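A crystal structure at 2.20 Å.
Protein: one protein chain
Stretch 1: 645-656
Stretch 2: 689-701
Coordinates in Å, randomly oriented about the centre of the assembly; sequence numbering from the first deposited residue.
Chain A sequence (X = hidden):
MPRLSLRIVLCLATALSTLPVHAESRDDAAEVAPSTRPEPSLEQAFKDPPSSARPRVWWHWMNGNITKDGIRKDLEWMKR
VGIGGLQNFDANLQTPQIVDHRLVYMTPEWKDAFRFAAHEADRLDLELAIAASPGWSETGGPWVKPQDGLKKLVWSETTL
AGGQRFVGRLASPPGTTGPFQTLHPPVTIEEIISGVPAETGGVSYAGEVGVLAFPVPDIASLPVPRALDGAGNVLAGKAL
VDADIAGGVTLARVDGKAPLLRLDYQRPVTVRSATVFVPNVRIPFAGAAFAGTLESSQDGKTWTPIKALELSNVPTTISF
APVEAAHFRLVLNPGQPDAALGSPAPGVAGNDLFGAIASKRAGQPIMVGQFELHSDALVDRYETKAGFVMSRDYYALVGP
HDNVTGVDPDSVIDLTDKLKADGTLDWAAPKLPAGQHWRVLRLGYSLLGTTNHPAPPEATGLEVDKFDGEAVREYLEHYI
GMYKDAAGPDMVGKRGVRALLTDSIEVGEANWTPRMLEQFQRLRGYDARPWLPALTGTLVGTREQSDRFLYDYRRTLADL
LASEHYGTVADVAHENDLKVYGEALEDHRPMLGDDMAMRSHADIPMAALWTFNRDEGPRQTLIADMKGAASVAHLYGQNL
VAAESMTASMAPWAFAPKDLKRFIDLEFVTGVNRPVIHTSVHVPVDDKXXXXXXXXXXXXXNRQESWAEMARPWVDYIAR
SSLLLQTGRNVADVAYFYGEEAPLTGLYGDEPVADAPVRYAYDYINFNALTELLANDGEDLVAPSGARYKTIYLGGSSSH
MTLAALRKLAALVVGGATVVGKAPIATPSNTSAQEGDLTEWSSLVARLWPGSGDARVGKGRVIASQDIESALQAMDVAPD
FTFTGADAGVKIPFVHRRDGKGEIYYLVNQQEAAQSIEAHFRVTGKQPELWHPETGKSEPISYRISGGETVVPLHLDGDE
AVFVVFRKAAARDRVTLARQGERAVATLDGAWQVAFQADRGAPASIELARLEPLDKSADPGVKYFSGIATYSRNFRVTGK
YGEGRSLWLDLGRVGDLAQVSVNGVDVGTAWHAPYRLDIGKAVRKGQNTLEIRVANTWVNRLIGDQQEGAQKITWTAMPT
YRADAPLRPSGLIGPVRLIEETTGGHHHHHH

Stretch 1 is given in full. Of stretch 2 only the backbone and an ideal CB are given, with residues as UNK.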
# COMPACT_ATOMS: atom_id res chain seq x y z
N SER A 645 -10.19 -2.16 1.75
CA SER A 645 -10.76 -1.20 2.70
C SER A 645 -11.08 -1.86 4.04
O SER A 645 -11.86 -2.82 4.09
CB SER A 645 -12.03 -0.54 2.14
OG SER A 645 -11.78 0.14 0.93
N MSE A 646 -10.50 -1.32 5.10
CA MSE A 646 -10.97 -1.52 6.47
C MSE A 646 -10.56 -2.84 7.04
O MSE A 646 -11.27 -3.43 7.88
CB MSE A 646 -12.49 -1.36 6.56
CG MSE A 646 -12.88 0.06 6.29
SE MSE A 646 -14.77 0.44 6.46
CE MSE A 646 -15.22 -0.32 4.91
N THR A 647 -9.39 -3.29 6.61
CA THR A 647 -8.78 -4.43 7.26
C THR A 647 -8.63 -4.13 8.74
O THR A 647 -8.28 -3.01 9.13
CB THR A 647 -7.41 -4.73 6.64
OG1 THR A 647 -7.58 -4.95 5.24
CG2 THR A 647 -6.83 -5.98 7.30
N ALA A 648 -8.93 -5.13 9.56
CA ALA A 648 -8.89 -4.99 11.01
C ALA A 648 -8.19 -6.20 11.60
O ALA A 648 -8.33 -7.32 11.11
CB ALA A 648 -10.29 -4.86 11.60
N SER A 649 -7.45 -5.96 12.67
CA SER A 649 -6.68 -7.00 13.33
C SER A 649 -7.13 -7.14 14.78
O SER A 649 -7.18 -6.16 15.51
CB SER A 649 -5.18 -6.67 13.24
OG SER A 649 -4.43 -7.58 14.00
N MSE A 650 -7.46 -8.38 15.17
CA MSE A 650 -7.77 -8.73 16.55
C MSE A 650 -8.90 -7.86 17.14
O MSE A 650 -8.79 -7.33 18.24
CB MSE A 650 -6.51 -8.64 17.41
CG MSE A 650 -5.48 -9.69 17.04
SE MSE A 650 -3.90 -9.67 18.16
CE MSE A 650 -2.94 -8.12 17.47
N ALA A 651 -9.97 -7.73 16.37
CA ALA A 651 -11.18 -7.01 16.80
C ALA A 651 -12.39 -7.80 16.32
O ALA A 651 -13.14 -7.36 15.44
CB ALA A 651 -11.18 -5.58 16.26
N PRO A 652 -12.63 -8.97 16.91
CA PRO A 652 -13.66 -9.89 16.39
C PRO A 652 -15.06 -9.29 16.37
O PRO A 652 -15.63 -8.96 17.41
CB PRO A 652 -13.59 -11.08 17.36
CG PRO A 652 -12.32 -10.90 18.11
CD PRO A 652 -12.04 -9.45 18.17
N TRP A 653 -15.62 -9.18 15.16
CA TRP A 653 -16.99 -8.71 14.95
C TRP A 653 -17.30 -7.42 15.71
O TRP A 653 -18.45 -7.13 16.04
CB TRP A 653 -18.00 -9.81 15.29
CG TRP A 653 -17.98 -10.91 14.25
CD1 TRP A 653 -18.71 -10.96 13.10
CD2 TRP A 653 -17.15 -12.09 14.25
NE1 TRP A 653 -18.40 -12.09 12.39
CE2 TRP A 653 -17.45 -12.80 13.07
CE3 TRP A 653 -16.21 -12.62 15.14
CZ2 TRP A 653 -16.82 -14.01 12.75
CZ3 TRP A 653 -15.58 -13.81 14.81
CH2 TRP A 653 -15.88 -14.49 13.63
N ALA A 654 -16.27 -6.60 15.93
CA ALA A 654 -16.42 -5.39 16.74
C ALA A 654 -16.71 -4.14 15.91
O ALA A 654 -16.25 -3.04 16.25
CB ALA A 654 -15.19 -5.21 17.62
N PHE A 655 -17.48 -4.26 14.84
CA PHE A 655 -17.75 -3.10 13.99
C PHE A 655 -19.18 -3.09 13.49
O PHE A 655 -19.68 -4.10 12.98
CB PHE A 655 -16.79 -3.05 12.76
CG PHE A 655 -15.34 -3.09 13.11
CD1 PHE A 655 -14.68 -4.31 13.24
CD2 PHE A 655 -14.63 -1.91 13.28
CE1 PHE A 655 -13.31 -4.35 13.54
CE2 PHE A 655 -13.26 -1.93 13.57
CZ PHE A 655 -12.60 -3.14 13.70
N ALA A 656 -19.81 -1.95 13.64
CA ALA A 656 -21.04 -1.60 12.97
C ALA A 656 -20.72 -0.38 12.11
O ALA A 656 -19.66 0.22 12.28
CB ALA A 656 -22.16 -1.28 13.98
N UNK A 689 -22.91 -19.57 13.42
CA UNK A 689 -22.95 -18.10 13.43
C UNK A 689 -22.07 -17.57 14.56
O UNK A 689 -22.10 -18.13 15.65
CB UNK A 689 -24.38 -17.59 13.59
N UNK A 690 -21.29 -16.51 14.31
CA UNK A 690 -21.16 -15.85 13.01
C UNK A 690 -20.31 -16.64 12.02
O UNK A 690 -20.29 -16.30 10.85
CB UNK A 690 -20.56 -14.46 13.20
N UNK A 691 -19.63 -17.69 12.49
CA UNK A 691 -18.98 -18.61 11.56
C UNK A 691 -17.53 -18.31 11.21
O UNK A 691 -16.76 -17.86 12.06
CB UNK A 691 -19.79 -18.64 10.26
N UNK A 692 -17.14 -18.59 9.97
CA UNK A 692 -15.75 -18.47 9.56
C UNK A 692 -15.31 -17.01 9.45
O UNK A 692 -16.12 -16.12 9.19
CB UNK A 692 -15.54 -19.18 8.22
N UNK A 693 -14.02 -16.80 9.64
CA UNK A 693 -13.39 -15.49 9.54
C UNK A 693 -12.04 -15.73 8.89
O UNK A 693 -11.50 -16.83 8.97
CB UNK A 693 -13.26 -14.80 10.90
N UNK A 694 -11.45 -14.70 8.31
CA UNK A 694 -10.14 -14.84 7.69
C UNK A 694 -9.12 -14.69 8.78
O UNK A 694 -8.59 -13.65 8.99
CB UNK A 694 -9.92 -13.82 6.57
N UNK A 695 -8.88 -15.76 9.50
CA UNK A 695 -7.96 -15.77 10.60
C UNK A 695 -8.33 -14.71 11.64
O UNK A 695 -9.43 -14.63 12.04
CB UNK A 695 -6.53 -15.55 10.09
N UNK A 696 -7.40 -13.88 12.04
CA UNK A 696 -7.63 -12.88 13.04
C UNK A 696 -8.05 -11.58 12.43
O UNK A 696 -7.99 -10.56 13.05
CB UNK A 696 -6.38 -12.68 13.90
N UNK A 697 -8.43 -11.58 11.17
CA UNK A 697 -8.76 -10.32 10.55
C UNK A 697 -10.20 -10.08 10.24
O UNK A 697 -10.92 -10.96 9.92
CB UNK A 697 -7.96 -10.18 9.25
N UNK A 698 -10.56 -8.82 10.32
CA UNK A 698 -11.87 -8.37 9.95
C UNK A 698 -11.60 -7.59 8.67
O UNK A 698 -10.49 -7.59 8.26
CB UNK A 698 -12.56 -7.54 11.04
N UNK A 699 -12.56 -6.93 8.05
CA UNK A 699 -13.94 -6.88 8.44
C UNK A 699 -14.58 -8.23 8.31
O UNK A 699 -14.09 -9.09 7.65
CB UNK A 699 -14.70 -5.85 7.61
N UNK A 700 -15.72 -8.37 8.95
CA UNK A 700 -16.47 -9.62 9.00
C UNK A 700 -17.76 -9.49 8.20
O UNK A 700 -18.83 -9.95 8.61
CB UNK A 700 -16.78 -10.01 10.45
N UNK A 701 -17.66 -8.87 7.03
CA UNK A 701 -18.82 -8.30 6.33
C UNK A 701 -19.41 -9.33 5.36
O UNK A 701 -19.21 -9.27 4.15
CB UNK A 701 -18.42 -7.03 5.58

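At position 689 the ideal CB has nothing of stretch 1 within 5.5 Å, so many side chains would suit; the residue is Lys689, its end leading away. Position 690 follows a cis peptide bond, has phi near -75°, and points its CB toward the indole of Trp653, 3.3 Å from NE1. A compact apolar group would fit against the ring, and the cis bond strongly favours proline. Pro690 lies over one indole face, its CG 3.6 Å from the centroid of the six-membered ring of Trp653.

Position 691, at phi/psi 92/-145, would jam a CB against the preceding carbonyl oxygen, which by itself calls for glycine: Gly691. Position 692 points away and leaves the choice open; it is Leu692. The CB of 693 faces the indole, 3.8 Å from Trp653 CH2, and a small side chain would suit; it is Ser693.

Positions 694 and 695, out of reach of stretch 1, begin a type II' turn ending at 697. Phi/psi of 56/-129 at 695 favours glycine, yet the residues are Leu694 and Ala695. At 696 the CB points toward Met650, 4.4 Å from its CG, so an aliphatic chain of moderate length would serve. Ile696 brings CD1 to 4.3 Å from Met650 CG, while its backbone O accepts a hydrogen bond from Met650 N at 3.1 Å.

Position 697 pairs with Ser649 in the antiparallel bridge, their side chains on the same sheet face. Beta-branched or aromatic residues would suit this extended backbone; Phe697 places CD1 4.2 Å from Thr647 CG2. At 698 the ideal CB would lie 3.6 Å from Ala648 CB and 4.1 Å from Phe655 CE1, leaving little room beyond a very small residue. The residue is Gly698; its backbone forms two hydrogen bonds with Ala648, N to Ala648 O at 2.8 Å and O from Ala648 N at 3.2 Å.

The CB of 699 points sideways, 4.2 Å from Met646 O, with the Phe655 ring nearby, inviting a flexible donor such as glutamine, lysine or arginine. The preceding bond is cis and phi is -66°, which would also admit proline; the residue is nonetheless Gln699. Its NE2 donates to Met646 O at 3.0 Å and lies over one face of the Phe655 ring.

At 700 the CB points toward Trp653, tight at 3.3 Å from NE1, and a flat ring could continue along the indole. The Tyr700 ring stacks face to face on the five-membered ring of Trp653, centroids 4.2 Å apart, planes at 29°, opposite Pro690; its OH lies 2.7 Å from water 1, which accepts from Ala651 N at 2.8 Å. Position 701 meets nothing of stretch 1; it is Phe701.

Stretch 2 (689-701) KPGLSLAIFGQYF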
# COMPACT_ATOMS: atom_id res chain seq x y z
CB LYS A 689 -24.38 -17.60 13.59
CG LYS A 689 -25.37 -18.11 12.55
CD LYS A 689 -26.80 -17.99 13.05
CE LYS A 689 -27.75 -18.90 12.27
NZ LYS A 689 -27.84 -18.47 10.84
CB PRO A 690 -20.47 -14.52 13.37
CG PRO A 690 -19.69 -14.84 14.59
CD PRO A 690 -20.55 -15.80 15.36
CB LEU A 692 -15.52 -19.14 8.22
CG LEU A 692 -15.81 -20.62 8.10
CD1 LEU A 692 -15.56 -20.99 6.65
CD2 LEU A 692 -14.94 -21.40 9.03
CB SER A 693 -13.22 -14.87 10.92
OG SER A 693 -12.40 -15.68 11.75
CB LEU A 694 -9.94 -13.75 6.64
CG LEU A 694 -8.53 -13.55 6.12
CD1 LEU A 694 -8.02 -14.74 5.38
CD2 LEU A 694 -8.38 -12.31 5.27
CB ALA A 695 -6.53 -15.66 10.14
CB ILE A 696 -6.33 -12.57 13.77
CG1 ILE A 696 -5.28 -12.11 12.79
CG2 ILE A 696 -5.81 -13.77 14.52
CD1 ILE A 696 -4.06 -11.55 13.47
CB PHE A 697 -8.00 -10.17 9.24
CG PHE A 697 -6.53 -10.27 9.37
CD1 PHE A 697 -5.80 -9.21 9.77
CD2 PHE A 697 -5.89 -11.41 9.05
CE1 PHE A 697 -4.45 -9.30 9.89
CE2 PHE A 697 -4.54 -11.51 9.14
CZ PHE A 697 -3.82 -10.45 9.57
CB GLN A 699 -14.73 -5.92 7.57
CG GLN A 699 -14.36 -4.48 7.74
CD GLN A 699 -14.62 -3.98 9.12
OE1 GLN A 699 -15.71 -4.04 9.58
NE2 GLN A 699 -13.62 -3.50 9.77
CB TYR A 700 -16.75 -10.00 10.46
CG TYR A 700 -15.48 -10.10 11.29
CD1 TYR A 700 -14.93 -8.98 11.89
CD2 TYR A 700 -14.81 -11.31 11.43
CE1 TYR A 700 -13.77 -9.06 12.63
CE2 TYR A 700 -13.65 -11.40 12.16
CZ TYR A 700 -13.13 -10.27 12.76
OH TYR A 700 -11.97 -10.36 13.48
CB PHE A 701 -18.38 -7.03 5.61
CG PHE A 701 -19.50 -6.27 4.97
CD1 PHE A 701 -20.59 -5.87 5.73
CD2 PHE A 701 -19.44 -5.92 3.64
CE1 PHE A 701 -21.62 -5.13 5.14
CE2 PHE A 701 -20.46 -5.19 3.05
CZ PHE A 701 -21.55 -4.80 3.80
O HOH W 1 -10.36 -8.21 13.66
O HOH W 2 -19.31 -12.55 9.51
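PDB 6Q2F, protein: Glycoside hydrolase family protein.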